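Local coordinates for vacuolar protein sorting-associated protein 29 (Entamoeba histolytica, PDB 5XCJ) that binds metal ions through a metallophosphatase fold and, as a VPS29-family member, probably serves retromer in the sorting and transport of proteins, at residues Met1-His13 with Arg30-Gly42. The protein carries 1 engineered substitution. Sequence-based numbering, arbitrary orientation.
Sequences MLVLVIGDFHVPH and RIQTVLCTGNLCG
Leu4 and Leu35 lie at the middle of a parallel ladder in which strands 2-6 and 33-36 run at 21° to each other. The amide of Leu4 donates to Thr33 O (2.8 Å), and its carbonyl takes the amide of Leu35. Ile6 continues the pattern, its N bonded to Leu35 O and its O to Thr37 N. Beyond the strands, Asp8 N reaches Gly38 O and His10 N reaches Asn39 O (2.9 Å), which keeps the two metal-site loops side by side. At the other end the bent side chain of Gln32 turns OE1 to Leu2 N, at 2.5 Å too close for an ordinary bond, so its exact placing is doubtful.

Apolar contacts line both faces. Val3 CG1 presses on Leu35 CG (3.5 Å), while on the Leu4 face CD2 of Leu4 lies alongside Val34 CG2 (3.9 Å). Cys36 SG, anti to its own backbone N (chi1 -178°), meets the Phe9 ring in plane at its edge, 3.7 Å from CE2, and also accepts the Gly38 amide.

Among the zinc ligands, Asn39 ND2 gives Asp8 OD1 a weak bond (3.2 Å), the carboxylate and amide planes being 52° apart; His86 also holds OD1, and Phe63 N holds Asn39 OD1. No zinc is bound here, and ligand position Ala62 is engineered.

Helix 20-28 completes this beta-alpha-beta unit; strands 149-156 and 55-58 flank the pair, and helix 43-52 packs on Leu4, Ile6 and Phe9.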
loop_
_atom_site.group_PDB
_atom_site.type_symbol
_atom_site.label_atom_id
_atom_site.label_comp_id
_atom_site.label_asym_id
_atom_site.label_seq_id
_atom_site.Cartn_x
_atom_site.Cartn_y
_atom_site.Cartn_z
ATOM N N MET A 1 -9.232 7.929 12.281
ATOM C CA MET A 1 -7.926 7.564 11.745
ATOM C C MET A 1 -7.965 7.338 10.234
ATOM O O MET A 1 -8.581 6.390 9.755
ATOM C CB MET A 1 -7.395 6.306 12.434
ATOM C CG MET A 1 -6.620 6.556 13.718
ATOM S SD MET A 1 -5.213 7.654 13.512
ATOM C CE MET A 1 -4.072 7.008 14.726
ATOM N N LEU A 2 -7.309 8.216 9.489
ATOM C CA LEU A 2 -7.242 8.091 8.041
ATOM C C LEU A 2 -5.845 7.613 7.698
ATOM O O LEU A 2 -4.862 8.246 8.065
ATOM C CB LEU A 2 -7.509 9.430 7.365
ATOM C CG LEU A 2 -7.489 9.396 5.844
ATOM C CD1 LEU A 2 -8.652 8.583 5.314
ATOM C CD2 LEU A 2 -7.533 10.812 5.307
ATOM N N VAL A 3 -5.772 6.489 6.999
ATOM C CA VAL A 3 -4.503 5.880 6.629
ATOM C C VAL A 3 -4.286 5.789 5.125
ATOM O O VAL A 3 -5.081 5.196 4.405
ATOM C CB VAL A 3 -4.433 4.454 7.198
ATOM C CG1 VAL A 3 -3.041 3.873 7.067
ATOM C CG2 VAL A 3 -4.928 4.428 8.635
ATOM N N LEU A 4 -3.196 6.376 4.653
ATOM C CA LEU A 4 -2.885 6.322 3.240
ATOM C C LEU A 4 -2.046 5.069 3.015
ATOM O O LEU A 4 -1.015 4.905 3.647
ATOM C CB LEU A 4 -2.097 7.566 2.816
ATOM C CG LEU A 4 -1.420 7.577 1.446
ATOM C CD1 LEU A 4 -2.417 7.517 0.300
ATOM C CD2 LEU A 4 -0.493 8.771 1.295
ATOM N N VAL A 5 -2.515 4.177 2.151
ATOM C CA VAL A 5 -1.776 2.960 1.833
ATOM C C VAL A 5 -1.232 3.138 0.419
ATOM O O VAL A 5 -1.981 3.210 -0.546
ATOM C CB VAL A 5 -2.664 1.708 1.938
ATOM C CG1 VAL A 5 -1.853 0.445 1.693
ATOM C CG2 VAL A 5 -3.341 1.659 3.295
ATOM N N ILE A 6 0.088 3.211 0.315
ATOM C CA ILE A 6 0.769 3.456 -0.954
ATOM C C ILE A 6 2.093 2.694 -1.050
ATOM O O ILE A 6 2.605 2.230 -0.040
ATOM C CB ILE A 6 1.018 4.974 -1.103
ATOM C CG1 ILE A 6 1.149 5.402 -2.567
ATOM C CG2 ILE A 6 2.210 5.390 -0.267
ATOM C CD1 ILE A 6 1.132 6.901 -2.763
ATOM N N GLY A 7 2.626 2.568 -2.263
ATOM C CA GLY A 7 3.882 1.874 -2.479
ATOM C C GLY A 7 4.229 1.536 -3.919
ATOM O O GLY A 7 3.548 1.953 -4.851
ATOM N N ASP A 8 5.302 0.764 -4.080
ATOM C CA ASP A 8 5.777 0.318 -5.390
ATOM C C ASP A 8 6.026 1.466 -6.362
ATOM O O ASP A 8 5.610 1.430 -7.509
ATOM C CB ASP A 8 4.850 -0.736 -5.986
ATOM C CG ASP A 8 5.078 -2.103 -5.386
ATOM O OD1 ASP A 8 6.240 -2.416 -5.094
ATOM O OD2 ASP A 8 4.100 -2.846 -5.197
ATOM N N PHE A 9 6.669 2.507 -5.854
ATOM C CA PHE A 9 6.989 3.691 -6.640
ATOM C C PHE A 9 7.983 3.508 -7.781
ATOM O O PHE A 9 7.806 4.059 -8.859
ATOM C CB PHE A 9 7.539 4.793 -5.732
ATOM C CG PHE A 9 6.569 5.284 -4.707
ATOM C CD1 PHE A 9 5.608 6.219 -5.039
ATOM C CD2 PHE A 9 6.624 4.818 -3.407
ATOM C CE1 PHE A 9 4.721 6.679 -4.094
ATOM C CE2 PHE A 9 5.735 5.269 -2.457
ATOM C CZ PHE A 9 4.783 6.203 -2.803
ATOM N N HIS A 10 9.037 2.749 -7.527
ATOM C CA HIS A 10 10.113 2.613 -8.498
ATOM C C HIS A 10 10.593 1.208 -8.835
ATOM O O HIS A 10 10.576 0.304 -8.007
ATOM C CB HIS A 10 11.315 3.412 -7.970
ATOM C CG HIS A 10 12.261 3.882 -9.033
ATOM N ND1 HIS A 10 11.987 4.951 -9.857
ATOM C CD2 HIS A 10 13.490 3.442 -9.385
ATOM C CE1 HIS A 10 13.001 5.139 -10.681
ATOM N NE2 HIS A 10 13.924 4.237 -10.419
ATOM N N VAL A 11 11.044 1.076 -10.074
ATOM C CA VAL A 11 11.641 -0.135 -10.607
ATOM C C VAL A 11 13.009 0.321 -11.133
ATOM O O VAL A 11 13.106 1.355 -11.786
ATOM C CB VAL A 11 10.796 -0.756 -11.728
ATOM C CG1 VAL A 11 11.588 -1.823 -12.464
ATOM C CG2 VAL A 11 9.511 -1.341 -11.158
ATOM N N PRO A 12 14.063 -0.442 -10.848
ATOM C CA PRO A 12 15.411 -0.030 -11.265
ATOM C C PRO A 12 15.498 0.118 -12.767
ATOM O O PRO A 12 14.986 -0.728 -13.492
ATOM C CB PRO A 12 16.283 -1.199 -10.815
ATOM C CG PRO A 12 15.533 -1.812 -9.684
ATOM C CD PRO A 12 14.090 -1.690 -10.066
ATOM N N HIS A 13 16.061 1.244 -13.191
ATOM C CA HIS A 13 16.282 1.590 -14.593
ATOM C C HIS A 13 15.009 1.960 -15.349
ATOM O O HIS A 13 15.014 2.055 -16.567
ATOM C CB HIS A 13 17.076 0.505 -15.314
ATOM C CG HIS A 13 18.326 0.102 -14.598
ATOM N ND1 HIS A 13 18.467 -1.121 -13.982
ATOM C CD2 HIS A 13 19.484 0.767 -14.388
ATOM C CE1 HIS A 13 19.665 -1.193 -13.427
ATOM N NE2 HIS A 13 20.301 -0.062 -13.658
ATOM N N ARG A 30 -6.528 15.083 5.650
ATOM C CA ARG A 30 -6.119 15.030 7.041
ATOM C C ARG A 30 -5.669 13.596 7.283
ATOM O O ARG A 30 -6.274 12.874 8.068
ATOM C CB ARG A 30 -7.284 15.375 7.968
ATOM C CG ARG A 30 -6.853 15.797 9.361
ATOM C CD ARG A 30 -6.335 17.222 9.354
ATOM N NE ARG A 30 -5.398 17.495 10.440
ATOM C CZ ARG A 30 -4.090 17.666 10.276
ATOM N NH1 ARG A 30 -3.541 17.594 9.067
ATOM N NH2 ARG A 30 -3.324 17.913 11.325
ATOM N N ILE A 31 -4.593 13.194 6.625
ATOM C CA ILE A 31 -4.117 11.830 6.759
ATOM C C ILE A 31 -3.247 11.656 7.995
ATOM O O ILE A 31 -2.196 12.262 8.123
ATOM C CB ILE A 31 -3.324 11.410 5.507
ATOM C CG1 ILE A 31 -4.215 11.485 4.268
ATOM C CG2 ILE A 31 -2.770 10.013 5.672
ATOM C CD1 ILE A 31 -3.466 11.369 2.966
ATOM N N GLN A 32 -3.760 10.900 8.955
ATOM C CA GLN A 32 -3.041 10.598 10.184
ATOM C C GLN A 32 -1.817 9.684 10.054
ATOM O O GLN A 32 -0.805 9.904 10.698
ATOM C CB GLN A 32 -3.995 10.025 11.228
ATOM C CG GLN A 32 -4.938 11.056 11.824
ATOM C CD GLN A 32 -6.081 11.392 10.896
ATOM O OE1 GLN A 32 -6.524 10.556 10.117
ATOM N NE2 GLN A 32 -6.562 12.625 10.971
ATOM N N THR A 33 -1.942 8.643 9.237
ATOM C CA THR A 33 -0.872 7.662 9.071
ATOM C C THR A 33 -0.656 7.246 7.615
ATOM O O THR A 33 -1.600 7.213 6.825
ATOM C CB THR A 33 -1.185 6.412 9.938
ATOM O OG1 THR A 33 -1.563 6.828 11.247
ATOM C CG2 THR A 33 0.000 5.467 10.067
ATOM N N VAL A 34 0.594 6.933 7.289
ATOM C CA VAL A 34 0.959 6.469 5.968
ATOM C C VAL A 34 1.610 5.090 6.090
ATOM O O VAL A 34 2.550 4.913 6.856
ATOM C CB VAL A 34 1.959 7.424 5.285
ATOM C CG1 VAL A 34 2.666 6.728 4.140
ATOM C CG2 VAL A 34 1.267 8.692 4.807
ATOM N N LEU A 35 1.073 4.112 5.372
ATOM C CA LEU A 35 1.642 2.773 5.365
ATOM C C LEU A 35 2.167 2.551 3.954
ATOM O O LEU A 35 1.396 2.432 3.010
ATOM C CB LEU A 35 0.591 1.732 5.742
ATOM C CG LEU A 35 -0.065 1.975 7.103
ATOM C CD1 LEU A 35 -0.946 0.809 7.518
ATOM C CD2 LEU A 35 0.970 2.298 8.168
ATOM N N CYS A 36 3.480 2.487 3.825
ATOM C CA CYS A 36 4.112 2.328 2.531
ATOM C C CYS A 36 4.745 0.954 2.380
ATOM O O CYS A 36 5.535 0.527 3.215
ATOM C CB CYS A 36 5.158 3.421 2.328
ATOM S SG CYS A 36 5.987 3.373 0.729
ATOM N N THR A 37 4.429 0.296 1.274
ATOM C CA THR A 37 4.938 -1.040 0.974
ATOM C C THR A 37 6.409 -1.117 0.556
ATOM O O THR A 37 6.963 -2.205 0.467
ATOM C CB THR A 37 4.066 -1.780 -0.053
ATOM O OG1 THR A 37 3.938 -0.994 -1.239
ATOM C CG2 THR A 37 2.691 -2.067 0.532
ATOM N N GLY A 38 7.047 0.022 0.316
ATOM C CA GLY A 38 8.439 0.004 -0.107
ATOM C C GLY A 38 8.651 0.362 -1.567
ATOM O O GLY A 38 7.751 0.885 -2.210
ATOM N N ASN A 39 9.837 0.033 -2.079
ATOM C CA ASN A 39 10.216 0.338 -3.445
ATOM C C ASN A 39 10.128 1.836 -3.766
ATOM O O ASN A 39 9.468 2.251 -4.709
ATOM C CB ASN A 39 9.441 -0.513 -4.449
ATOM C CG ASN A 39 10.053 -1.891 -4.630
ATOM O OD1 ASN A 39 11.063 -2.209 -4.013
ATOM N ND2 ASN A 39 9.443 -2.707 -5.470
ATOM N N LEU A 40 10.783 2.630 -2.929
ATOM C CA LEU A 40 10.837 4.075 -3.097
ATOM C C LEU A 40 11.788 4.487 -4.214
ATOM O O LEU A 40 12.754 3.794 -4.502
ATOM C CB LEU A 40 11.273 4.753 -1.795
ATOM C CG LEU A 40 10.518 4.410 -0.516
ATOM C CD1 LEU A 40 11.152 5.119 0.668
ATOM C CD2 LEU A 40 9.052 4.783 -0.642
ATOM N N CYS A 41 11.485 5.596 -4.870
ATOM C CA CYS A 41 12.351 6.115 -5.913
ATOM C C CYS A 41 13.684 6.540 -5.296
ATOM O O CYS A 41 14.742 6.401 -5.898
ATOM C CB CYS A 41 11.695 7.281 -6.645
ATOM S SG CYS A 41 10.392 6.797 -7.795
ATOM N N GLY A 42 13.613 7.035 -4.066
ATOM C CA GLY A 42 14.783 7.511 -3.363
ATOM C C GLY A 42 14.362 8.394 -2.211
ATOM O O GLY A 42 13.285 8.233 -1.643
HETATM O O HOH W 1 2.112 -1.828 -3.665
HETATM O O HOH W 2 7.716 -1.038 -7.589
HETATM O O HOH W 3 12.546 1.084 -6.066
#